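Local coordinates for protein cytochrome c, putative (Shewanella oneidensis, PDB 1SP3) that reduces tetrathionate as a respiratory octaheme cytochrome c, passing electrons through covalently bound haems, at the heme c site. Sequence-based numbering; all coordinates share one arbitrary frame.

The heme c site. Residues 2-4, 8, 18, 22, 25-26, 29, 33, 96-99, 101-102, 131-134, 182, 187, 190, 192. With HEC (heme c), chain B; HEC (heme c), chain C.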
ATOM      1  N   ASN A   2      -5.434 -12.589  31.939  1.00 39.32           N
ATOM      2  CA  ASN A   2      -3.987 -12.567  31.916  1.00 38.64           C
ATOM      3  C   ASN A   2      -3.484 -11.603  33.008  1.00 39.38           C
ATOM      4  O   ASN A   2      -4.334 -10.926  33.605  1.00 39.18           O
ATOM      5  CB  ASN A   2      -3.481 -12.210  30.525  1.00 38.87           C
ATOM      6  CG  ASN A   2      -4.044 -10.923  29.997  1.00 37.25           C
ATOM      7  OD1 ASN A   2      -4.656 -10.895  28.914  1.00 41.60           O
ATOM      8  ND2 ASN A   2      -3.860  -9.855  30.737  1.00 30.31           N
ATOM      9  N   PRO A   3      -2.151 -11.549  33.268  1.00 38.78           N
ATOM     10  CA  PRO A   3      -1.559 -10.716  34.299  1.00 38.68           C
ATOM     11  C   PRO A   3      -1.476  -9.216  34.010  1.00 40.24           C
ATOM     12  O   PRO A   3      -1.036  -8.476  34.936  1.00 38.52           O
ATOM     13  CB  PRO A   3      -0.106 -11.219  34.334  1.00 39.05           C
ATOM     14  CG  PRO A   3      -0.123 -12.430  33.695  1.00 38.47           C
ATOM     15  CD  PRO A   3      -1.093 -12.296  32.576  1.00 38.45           C
ATOM     16  N   HIS A   4      -1.821  -8.770  32.786  1.00 40.19           N
ATOM     17  CA  HIS A   4      -1.469  -7.395  32.340  1.00 40.18           C
ATOM     18  C   HIS A   4      -1.745  -6.278  33.357  1.00 41.64           C
ATOM     19  O   HIS A   4      -0.879  -5.457  33.644  1.00 39.37           O
ATOM     20  CB  HIS A   4      -2.172  -7.031  31.019  1.00 38.45           C
ATOM     21  CG  HIS A   4      -1.794  -7.914  29.872  1.00 35.55           C
ATOM     22  ND1 HIS A   4      -2.631  -8.114  28.800  1.00 33.43           N
ATOM     23  CD2 HIS A   4      -0.702  -8.696  29.659  1.00 28.49           C
ATOM     24  CE1 HIS A   4      -2.064  -8.970  27.963  1.00 33.43           C
ATOM     25  NE2 HIS A   4      -0.891  -9.327  28.457  1.00 30.32           N
ATOM     26  N   LEU A   8       1.846  -4.151  34.839  1.00 48.18           N
ATOM     27  CA  LEU A   8       2.318  -3.111  33.935  1.00 48.21           C
ATOM     28  C   LEU A   8       1.964  -1.755  34.499  1.00 49.13           C
ATOM     29  O   LEU A   8       1.509  -0.890  33.747  1.00 48.07           O
ATOM     30  CB  LEU A   8       1.701  -3.260  32.526  1.00 45.81           C
ATOM     31  CG  LEU A   8       2.065  -4.516  31.747  1.00 45.71           C
ATOM     32  CD1 LEU A   8       1.105  -4.776  30.590  1.00 42.14           C
ATOM     33  CD2 LEU A   8       3.534  -4.548  31.291  1.00 46.37           C
ATOM     34  N   VAL A  18       8.167   0.154  27.603  1.00 35.31           N
ATOM     35  CA  VAL A  18       7.004  -0.685  27.590  1.00 34.97           C
ATOM     36  C   VAL A  18       7.404  -2.014  27.025  1.00 33.49           C
ATOM     37  O   VAL A  18       7.086  -3.030  27.613  1.00 33.09           O
ATOM     38  CB  VAL A  18       5.809  -0.097  26.850  1.00 35.68           C
ATOM     39  CG1 VAL A  18       4.631  -1.102  26.834  1.00 34.59           C
ATOM     40  CG2 VAL A  18       5.350   1.216  27.545  1.00 35.28           C
ATOM     41  N   CYS A  22       7.021  -6.185  28.117  1.00 32.08           N
ATOM     42  CA  CYS A  22       6.347  -7.244  27.336  1.00 31.44           C
ATOM     43  C   CYS A  22       7.263  -8.453  27.112  1.00 31.52           C
ATOM     44  O   CYS A  22       6.877  -9.612  27.226  1.00 33.33           O
ATOM     45  CB  CYS A  22       5.886  -6.716  25.971  1.00 31.35           C
ATOM     46  SG  CYS A  22       4.949  -5.186  26.015  1.00 29.95           S
ATOM     47  N   CYS A  25       7.761 -11.778  29.279  1.00 35.12           N
ATOM     48  CA  CYS A  25       6.873 -12.907  29.058  1.00 31.01           C
ATOM     49  C   CYS A  25       6.619 -13.226  27.607  1.00 32.27           C
ATOM     50  O   CYS A  25       6.158 -14.330  27.330  1.00 32.59           O
ATOM     51  CB  CYS A  25       5.546 -12.581  29.706  1.00 31.78           C
ATOM     52  SG  CYS A  25       5.535 -12.261  31.545  1.00 32.40           S
ATOM     53  N   HIS A  26       6.884 -12.293  26.663  1.00 30.93           N
ATOM     54  CA  HIS A  26       6.530 -12.510  25.273  1.00 32.05           C
ATOM     55  C   HIS A  26       7.749 -12.389  24.348  1.00 32.71           C
ATOM     56  O   HIS A  26       7.622 -11.980  23.189  1.00 32.89           O
ATOM     57  CB  HIS A  26       5.428 -11.516  24.809  1.00 30.91           C
ATOM     58  CG  HIS A  26       4.107 -11.673  25.527  1.00 31.09           C
ATOM     59  ND1 HIS A  26       3.362 -12.837  25.490  1.00 27.68           N
ATOM     60  CD2 HIS A  26       3.404 -10.806  26.303  1.00 30.20           C
ATOM     61  CE1 HIS A  26       2.241 -12.663  26.167  1.00 31.44           C
ATOM     62  NE2 HIS A  26       2.239 -11.443  26.676  1.00 29.01           N
ATOM     63  N   GLN A  29       6.950 -14.004  20.908  1.00 32.91           N
ATOM     64  CA  GLN A  29       6.162 -13.170  19.998  1.00 31.90           C
ATOM     65  C   GLN A  29       7.059 -12.124  19.315  1.00 31.12           C
ATOM     66  O   GLN A  29       6.938 -11.894  18.144  1.00 32.38           O
ATOM     67  CB  GLN A  29       5.114 -12.461  20.867  1.00 33.14           C
ATOM     68  CG  GLN A  29       3.854 -13.300  21.284  1.00 35.83           C
ATOM     69  CD  GLN A  29       4.161 -14.450  22.228  1.00 38.32           C
ATOM     70  OE1 GLN A  29       4.961 -14.326  23.111  1.00 37.92           O
ATOM     71  NE2 GLN A  29       3.490 -15.550  22.041  1.00 42.14           N
ATOM     72  N   MET A  33       7.659 -12.015  15.365  1.00 30.25           N
ATOM     73  CA  MET A  33       7.179 -10.877  14.629  1.00 31.71           C
ATOM     74  C   MET A  33       8.357 -10.329  13.815  1.00 31.58           C
ATOM     75  O   MET A  33       8.229  -9.857  12.637  1.00 28.43           O
ATOM     76  CB  MET A  33       6.646  -9.860  15.628  1.00 32.45           C
ATOM     77  CG  MET A  33       5.479  -8.945  15.105  1.00 40.84           C
ATOM     78  SD  MET A  33       6.211  -7.612  14.065  1.00 53.40           S
ATOM     79  CE  MET A  33       7.596  -7.346  15.243  1.00 34.47           C
ATOM     80  N   VAL A  96      10.614  -3.288  19.254  1.00 28.87           N
ATOM     81  CA  VAL A  96       9.374  -3.655  18.546  1.00 28.42           C
ATOM     82  C   VAL A  96       8.277  -2.849  19.128  1.00 29.99           C
ATOM     83  O   VAL A  96       8.334  -2.561  20.305  1.00 31.11           O
ATOM     84  CB  VAL A  96       9.126  -5.145  18.697  1.00 29.09           C
ATOM     85  CG1 VAL A  96       7.802  -5.584  18.051  1.00 25.21           C
ATOM     86  CG2 VAL A  96      10.344  -5.858  18.110  1.00 21.32           C
ATOM     87  N   ASP A  97       7.303  -2.429  18.315  1.00 29.05           N
ATOM     88  CA  ASP A  97       6.147  -1.747  18.856  1.00 29.35           C
ATOM     89  C   ASP A  97       5.016  -2.772  19.043  1.00 29.33           C
ATOM     90  O   ASP A  97       4.453  -3.270  18.063  1.00 31.88           O
ATOM     91  CB  ASP A  97       5.780  -0.570  17.908  1.00 27.31           C
ATOM     92  CG  ASP A  97       4.596   0.292  18.432  1.00 33.38           C
ATOM     93  OD1 ASP A  97       3.773  -0.177  19.308  1.00 28.98           O
ATOM     94  OD2 ASP A  97       4.406   1.472  17.991  1.00 30.28           O
ATOM     95  N   CYS A  98       4.762  -3.151  20.284  1.00 29.47           N
ATOM     96  CA  CYS A  98       3.746  -4.118  20.656  1.00 31.19           C
ATOM     97  C   CYS A  98       2.451  -3.485  20.836  1.00 31.70           C
ATOM     98  O   CYS A  98       1.470  -4.163  20.750  1.00 36.13           O
ATOM     99  CB  CYS A  98       4.022  -4.837  21.990  1.00 30.24           C
ATOM    100  SG  CYS A  98       5.551  -5.722  21.859  1.00 31.49           S
ATOM    101  N   LEU A  99       2.420  -2.182  21.049  1.00 31.29           N
ATOM    102  CA  LEU A  99       1.165  -1.473  21.305  1.00 28.54           C
ATOM    103  C   LEU A  99       0.342  -1.064  20.085  1.00 28.39           C
ATOM    104  O   LEU A  99      -0.915  -0.946  20.188  1.00 26.82           O
ATOM    105  CB  LEU A  99       1.496  -0.223  22.120  1.00 27.35           C
ATOM    106  CG  LEU A  99       2.298  -0.573  23.364  1.00 27.89           C
ATOM    107  CD1 LEU A  99       2.818   0.770  23.964  1.00 28.97           C
ATOM    108  CD2 LEU A  99       1.455  -1.413  24.393  1.00 22.73           C
ATOM    109  N   CYS A 101      -0.540  -2.621  17.412  1.00 28.22           N
ATOM    110  CA  CYS A 101      -1.584  -3.563  16.989  1.00 29.50           C
ATOM    111  C   CYS A 101      -2.503  -4.003  18.101  1.00 29.02           C
ATOM    112  O   CYS A 101      -3.546  -4.558  17.842  1.00 30.44           O
ATOM    113  CB  CYS A 101      -0.983  -4.810  16.350  1.00 29.03           C
ATOM    114  SG  CYS A 101      -0.081  -4.412  14.799  1.00 28.13           S
ATOM    115  N   HIS A 102      -2.069  -3.835  19.324  1.00 29.38           N
ATOM    116  CA  HIS A 102      -2.752  -4.451  20.480  1.00 29.86           C
ATOM    117  C   HIS A 102      -3.418  -3.472  21.427  1.00 29.92           C
ATOM    118  O   HIS A 102      -4.108  -3.907  22.333  1.00 30.04           O
ATOM    119  CB  HIS A 102      -1.763  -5.351  21.238  1.00 28.20           C
ATOM    120  CG  HIS A 102      -1.403  -6.610  20.475  1.00 28.06           C
ATOM    121  ND1 HIS A 102      -2.338  -7.559  20.134  1.00 27.89           N
ATOM    122  CD2 HIS A 102      -0.223  -7.079  20.010  1.00 26.84           C
ATOM    123  CE1 HIS A 102      -1.763  -8.560  19.485  1.00 27.26           C
ATOM    124  NE2 HIS A 102      -0.470  -8.311  19.431  1.00 30.44           N
ATOM    125  N   VAL A 131      -4.078  -3.787  26.761  1.00 34.27           N
ATOM    126  CA  VAL A 131      -3.691  -4.385  25.480  1.00 33.65           C
ATOM    127  C   VAL A 131      -4.574  -5.633  25.264  1.00 34.03           C
ATOM    128  O   VAL A 131      -4.956  -6.322  26.222  1.00 34.26           O
ATOM    129  CB  VAL A 131      -2.209  -4.619  25.732  1.00 34.36           C
ATOM    130  CG1 VAL A 131      -1.747  -6.009  25.815  1.00 33.50           C
ATOM    131  CG2 VAL A 131      -1.283  -3.575  25.081  1.00 32.35           C
ATOM    132  N   GLY A 132      -4.915  -5.927  24.016  1.00 33.35           N
ATOM    133  CA  GLY A 132      -5.656  -7.130  23.717  1.00 32.33           C
ATOM    134  C   GLY A 132      -5.655  -7.421  22.198  1.00 32.60           C
ATOM    135  O   GLY A 132      -4.733  -7.001  21.474  1.00 31.30           O
ATOM    136  N   ALA A 133      -6.702  -8.096  21.719  1.00 31.08           N
ATOM    137  CA  ALA A 133      -6.688  -8.576  20.350  1.00 30.54           C
ATOM    138  C   ALA A 133      -6.885  -7.355  19.462  1.00 29.60           C
ATOM    139  O   ALA A 133      -7.634  -6.424  19.848  1.00 29.32           O
ATOM    140  CB  ALA A 133      -7.769  -9.644  20.163  1.00 30.07           C
ATOM    141  N   PRO A 134      -6.128  -7.289  18.359  1.00 27.99           N
ATOM    142  CA  PRO A 134      -6.283  -6.181  17.382  1.00 27.44           C
ATOM    143  C   PRO A 134      -7.721  -6.162  16.822  1.00 27.60           C
ATOM    144  O   PRO A 134      -8.318  -7.266  16.556  1.00 29.05           O
ATOM    145  CB  PRO A 134      -5.344  -6.574  16.205  1.00 27.12           C
ATOM    146  CG  PRO A 134      -4.177  -7.560  16.959  1.00 25.23           C
ATOM    147  CD  PRO A 134      -5.086  -8.272  17.987  1.00 26.36           C
ATOM    148  N   GLN A 182      -8.011  -9.749  10.612  1.00 29.09           N
ATOM    149  CA  GLN A 182      -7.501 -11.109  10.765  1.00 30.51           C
ATOM    150  C   GLN A 182      -8.565 -12.180  10.607  1.00 30.42           C
ATOM    151  O   GLN A 182      -8.200 -13.324  10.539  1.00 31.23           O
ATOM    152  CB  GLN A 182      -6.752 -11.351  12.096  1.00 29.47           C
ATOM    153  CG  GLN A 182      -7.691 -11.270  13.334  1.00 28.61           C
ATOM    154  CD  GLN A 182      -7.815  -9.875  13.956  1.00 30.99           C
ATOM    155  OE1 GLN A 182      -7.837  -8.835  13.253  1.00 32.08           O
ATOM    156  NE2 GLN A 182      -7.853  -9.838  15.276  1.00 30.39           N
ATOM    157  N   THR A 187      -3.599 -15.132  11.144  1.00 33.28           N
ATOM    158  CA  THR A 187      -2.279 -14.897  11.644  1.00 33.86           C
ATOM    159  C   THR A 187      -1.844 -16.056  12.532  1.00 34.90           C
ATOM    160  O   THR A 187      -2.560 -16.435  13.451  1.00 34.29           O
ATOM    161  CB  THR A 187      -2.333 -13.632  12.439  1.00 34.16           C
ATOM    162  OG1 THR A 187      -2.737 -12.589  11.546  1.00 32.04           O
ATOM    163  CG2 THR A 187      -0.962 -13.246  13.006  1.00 30.81           C
ATOM    164  N   HIS A 190       2.418 -14.489  14.519  1.00 32.18           N
ATOM    165  CA  HIS A 190       2.581 -13.152  14.028  1.00 30.48           C
ATOM    166  C   HIS A 190       2.966 -13.076  12.596  1.00 31.45           C
ATOM    167  O   HIS A 190       3.424 -12.039  12.188  1.00 29.58           O
ATOM    168  CB  HIS A 190       3.638 -12.421  14.827  1.00 29.37           C
ATOM    169  CG  HIS A 190       3.079 -11.892  16.073  1.00 25.95           C
ATOM    170  ND1 HIS A 190       3.015 -12.642  17.208  1.00 24.30           N
ATOM    171  CD2 HIS A 190       2.389 -10.759  16.317  1.00 23.79           C
ATOM    172  CE1 HIS A 190       2.397 -11.947  18.154  1.00 29.15           C
ATOM    173  NE2 HIS A 190       1.996 -10.796  17.627  1.00 27.36           N
ATOM    174  N   ILE A 192       1.088 -12.634   9.501  1.00 29.72           N
ATOM    175  CA  ILE A 192      -0.200 -12.214   9.036  1.00 27.32           C
ATOM    176  C   ILE A 192      -0.282 -12.601   7.589  1.00 28.13           C
ATOM    177  O   ILE A 192       0.521 -12.169   6.763  1.00 26.17           O
ATOM    178  CB  ILE A 192      -0.307 -10.705   9.221  1.00 27.55           C
ATOM    179  CG1 ILE A 192      -0.267 -10.330  10.696  1.00 26.29           C
ATOM    180  CG2 ILE A 192      -1.624 -10.119   8.609  1.00 28.94           C
ATOM    181  CD1 ILE A 192      -0.108  -8.864  10.902  1.00 25.73           C
TER
HETATM  182 FE   HEC B 801       0.717 -10.441  27.647  1.00 35.79          FE
HETATM  183  CHA HEC B 801      -1.756 -12.489  26.744  1.00 32.43           C
HETATM  184  CHB HEC B 801       0.420  -8.673  24.729  1.00 25.74           C
HETATM  185  CHC HEC B 801       2.831  -7.989  28.849  1.00 29.28           C
HETATM  186  CHD HEC B 801       1.626 -12.485  30.216  1.00 27.71           C
HETATM  187  NA  HEC B 801      -0.444 -10.565  25.984  1.00 32.92           N
HETATM  188  C1A HEC B 801      -1.471 -11.459  25.861  1.00 34.06           C
HETATM  189  C2A HEC B 801      -2.111 -11.186  24.608  1.00 34.27           C
HETATM  190  C3A HEC B 801      -1.513 -10.120  24.048  1.00 32.10           C
HETATM  191  C4A HEC B 801      -0.437  -9.721  24.910  1.00 31.68           C
HETATM  192  CMA HEC B 801      -1.909  -9.412  22.725  1.00 33.64           C
HETATM  193  CAA HEC B 801      -3.345 -11.967  24.054  1.00 35.64           C
HETATM  194  CBA HEC B 801      -4.493 -11.036  24.507  1.00 46.04           C
HETATM  195  CGA HEC B 801      -5.823 -11.616  24.187  1.00 52.31           C
HETATM  196  O1A HEC B 801      -6.841 -10.886  24.433  1.00 59.18           O
HETATM  197  O2A HEC B 801      -5.839 -12.784  23.698  1.00 53.82           O
HETATM  198  NB  HEC B 801       1.495  -8.635  26.949  1.00 35.87           N
HETATM  199  C1B HEC B 801       1.241  -8.139  25.680  1.00 32.80           C
HETATM  200  C2B HEC B 801       1.986  -6.893  25.559  1.00 36.12           C
HETATM  201  C3B HEC B 801       2.642  -6.713  26.708  1.00 33.91           C
HETATM  202  C4B HEC B 801       2.326  -7.788  27.601  1.00 35.11           C
HETATM  203  CMB HEC B 801       1.995  -5.985  24.303  1.00 24.45           C
HETATM  204  CAB HEC B 801       3.464  -5.486  27.098  1.00 32.35           C
HETATM  205  CBB HEC B 801       2.688  -4.382  27.075  1.00 32.17           C
HETATM  206  NC  HEC B 801       1.937 -10.265  29.220  1.00 34.66           N
HETATM  207  C1C HEC B 801       2.753  -9.193  29.519  1.00 34.04           C
HETATM  208  C2C HEC B 801       3.503  -9.514  30.701  1.00 31.02           C
HETATM  209  C3C HEC B 801       3.166 -10.767  31.078  1.00 35.06           C
HETATM  210  C4C HEC B 801       2.191 -11.260  30.135  1.00 32.93           C
HETATM  211  CMC HEC B 801       4.558  -8.544  31.347  1.00 27.04           C
HETATM  212  CAC HEC B 801       3.713 -11.624  32.302  1.00 34.27           C
HETATM  213  CBC HEC B 801       3.923 -11.094  33.531  1.00 31.82           C
HETATM  214  ND  HEC B 801       0.025 -12.201  28.380  1.00 30.60           N
HETATM  215  C1D HEC B 801       0.563 -12.875  29.449  1.00 34.60           C
HETATM  216  C2D HEC B 801      -0.156 -14.143  29.621  1.00 34.83           C
HETATM  217  C3D HEC B 801      -1.192 -14.105  28.565  1.00 28.97           C
HETATM  218  C4D HEC B 801      -1.013 -12.877  27.842  1.00 29.48           C
HETATM  219  CMD HEC B 801       0.063 -15.293  30.649  1.00 29.74           C
HETATM  220  CAD HEC B 801      -2.186 -15.242  28.278  1.00 31.41           C
HETATM  221  CBD HEC B 801      -1.359 -16.225  27.469  1.00 32.33           C
HETATM  222  CGD HEC B 801      -2.101 -17.551  27.250  1.00 40.75           C
HETATM  223  O1D HEC B 801      -2.137 -18.455  28.160  1.00 41.19           O
HETATM  224  O2D HEC B 801      -2.714 -17.709  26.154  1.00 41.46           O
HETATM  225 FE   HEC C 803       0.688  -9.571  18.489  1.00 33.01          FE
HETATM  226  CHA HEC C 803      -1.524 -12.189  18.677  1.00 28.69           C
HETATM  227  CHB HEC C 803       1.667 -10.342  21.672  1.00 24.21           C
HETATM  228  CHC HEC C 803       3.149  -7.254  18.163  1.00 26.45           C
HETATM  229  CHD HEC C 803      -0.542  -8.542  15.520  1.00 23.44           C
HETATM  230  NA  HEC C 803       0.139 -10.986  19.935  1.00 28.08           N
HETATM  231  C1A HEC C 803      -0.771 -11.992  19.785  1.00 30.33           C
HETATM  232  C2A HEC C 803      -0.816 -12.838  20.987  1.00 31.89           C
HETATM  233  C3A HEC C 803       0.089 -12.356  21.819  1.00 28.69           C
HETATM  234  C4A HEC C 803       0.713 -11.183  21.147  1.00 28.63           C
HETATM  235  CMA HEC C 803       0.448 -12.928  23.232  1.00 22.29           C
HETATM  236  CAA HEC C 803      -1.718 -14.085  21.211  1.00 32.10           C
HETATM  237  CBA HEC C 803      -1.380 -15.169  20.139  1.00 40.22           C
HETATM  238  CGA HEC C 803       0.106 -15.500  20.158  1.00 45.84           C
HETATM  239  O1A HEC C 803       0.528 -15.791  21.305  1.00 46.77           O
HETATM  240  O2A HEC C 803       0.842 -15.514  19.082  1.00 49.78           O
HETATM  241  NB  HEC C 803       2.077  -8.965  19.644  1.00 29.49           N
HETATM  242  C1B HEC C 803       2.339  -9.381  20.914  1.00 28.69           C
HETATM  243  C2B HEC C 803       3.519  -8.683  21.352  1.00 27.48           C
HETATM  244  C3B HEC C 803       3.911  -7.867  20.386  1.00 29.14           C
HETATM  245  C4B HEC C 803       3.017  -7.996  19.299  1.00 30.00           C
HETATM  246  CMB HEC C 803       4.171  -8.837  22.770  1.00 25.25           C
HETATM  247  CAB HEC C 803       5.179  -6.937  20.383  1.00 29.25           C
HETATM  248  CBB HEC C 803       6.441  -7.403  20.645  1.00 24.78           C
HETATM  249  NC  HEC C 803       1.239  -8.133  17.044  1.00 30.00           N
HETATM  250  C1C HEC C 803       2.264  -7.258  17.135  1.00 27.04           C
HETATM  251  C2C HEC C 803       2.243  -6.380  15.981  1.00 30.39           C
HETATM  252  C3C HEC C 803       1.213  -6.731  15.210  1.00 29.67           C
HETATM  253  C4C HEC C 803       0.577  -7.872  15.893  1.00 26.79           C
HETATM  254  CMC HEC C 803       3.276  -5.254  15.755  1.00 29.45           C
HETATM  255  CAC HEC C 803       0.682  -6.103  13.860  1.00 31.89           C
HETATM  256  CBC HEC C 803       1.432  -5.650  12.838  1.00 29.87           C
HETATM  257  ND  HEC C 803      -0.768 -10.256  17.315  1.00 31.81           N
HETATM  258  C1D HEC C 803      -1.118  -9.649  16.101  1.00 29.85           C
HETATM  259  C2D HEC C 803      -2.187 -10.373  15.533  1.00 27.86           C
HETATM  260  C3D HEC C 803      -2.428 -11.543  16.491  1.00 28.11           C
HETATM  261  C4D HEC C 803      -1.553 -11.356  17.579  1.00 32.39           C
HETATM  262  CMD HEC C 803      -2.935 -10.110  14.165  1.00 26.45           C
HETATM  263  CAD HEC C 803      -3.493 -12.637  16.380  1.00 25.30           C
HETATM  264  CBD HEC C 803      -4.795 -11.974  16.826  1.00 35.18           C
HETATM  265  CGD HEC C 803      -6.044 -12.819  16.703  1.00 39.60           C
HETATM  266  O1D HEC C 803      -7.162 -12.226  16.747  1.00 41.44           O
HETATM  267  O2D HEC C 803      -5.914 -14.065  16.562  1.00 45.71           O
HETATM  268  O   HOH W   1       0.266 -14.168  16.331  1.00 28.40           O
HETATM  269  O   HOH W   2      -8.808  -8.907  23.785  1.00 39.77           O
HETATM  270  O   HOH W   3      -5.860 -14.876  13.471  1.00 40.56           O
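Two c-type haems with bis-histidine ligation lie 9.2 Å apart, measured from FE of HEC (chain B) to FE of HEC (chain C), a spacing that would suit rapid electron transfer. Each belongs to a CXXCH motif: Cys22 and Cys25 form thioethers to HEC (chain B) and Cys98 and Cys101 to HEC (chain C), with His26 and His102 as proximal ligands. His4 and His190 complete the axial pairs, and the His4-Fe-His26 angle of 174° shows a nearly linear axis.

Packing is tightest between the haems. Cys98 CB lies 3.3 Å from the methyl CMB of HEC (chain B) while its sulfur is bonded to the other haem. The methyl CMA of HEC (chain B) sits over the rim of one face of the His102 ring, 3.2 Å from ND1. That nitrogen donates, close to the ring plane, to Gly132 O at 2.8 Å, which would hold the ring's rotation and may lend the imidazole some imidazolate character. His26 ND1 reaches Gln29 OE1 at 3.2 Å, a longer bond, whose donor stands 73° out of the carbonyl plane.

The propionate side is looser and partly water-mediated: a water links Ala133 N to O1A of HEC (chain B), and others join His190 N and Thr187 N to propionates of HEC (chain C). Gln182 is the firmer grip. With CG in the crowded position between backbone N and carbonyl carbon (chi1 67°) and a bend at chi2, its NE2 donates nearly straight to propionate O1D of HEC (chain C) at 2.9 Å and, straighter still, to Pro134 O at 2.9 Å, both acceptors near the amide plane. An alanine here would remove both bonds and would probably leave the propionate more mobile and less tied to the backbone at Pro134.

The pair occupies the N-terminal end of the molecule, flanked by helices 4-7, 15-34 and 99-102, the loop at 131-134, helix 181-184 and strands 187-188 and 191-192.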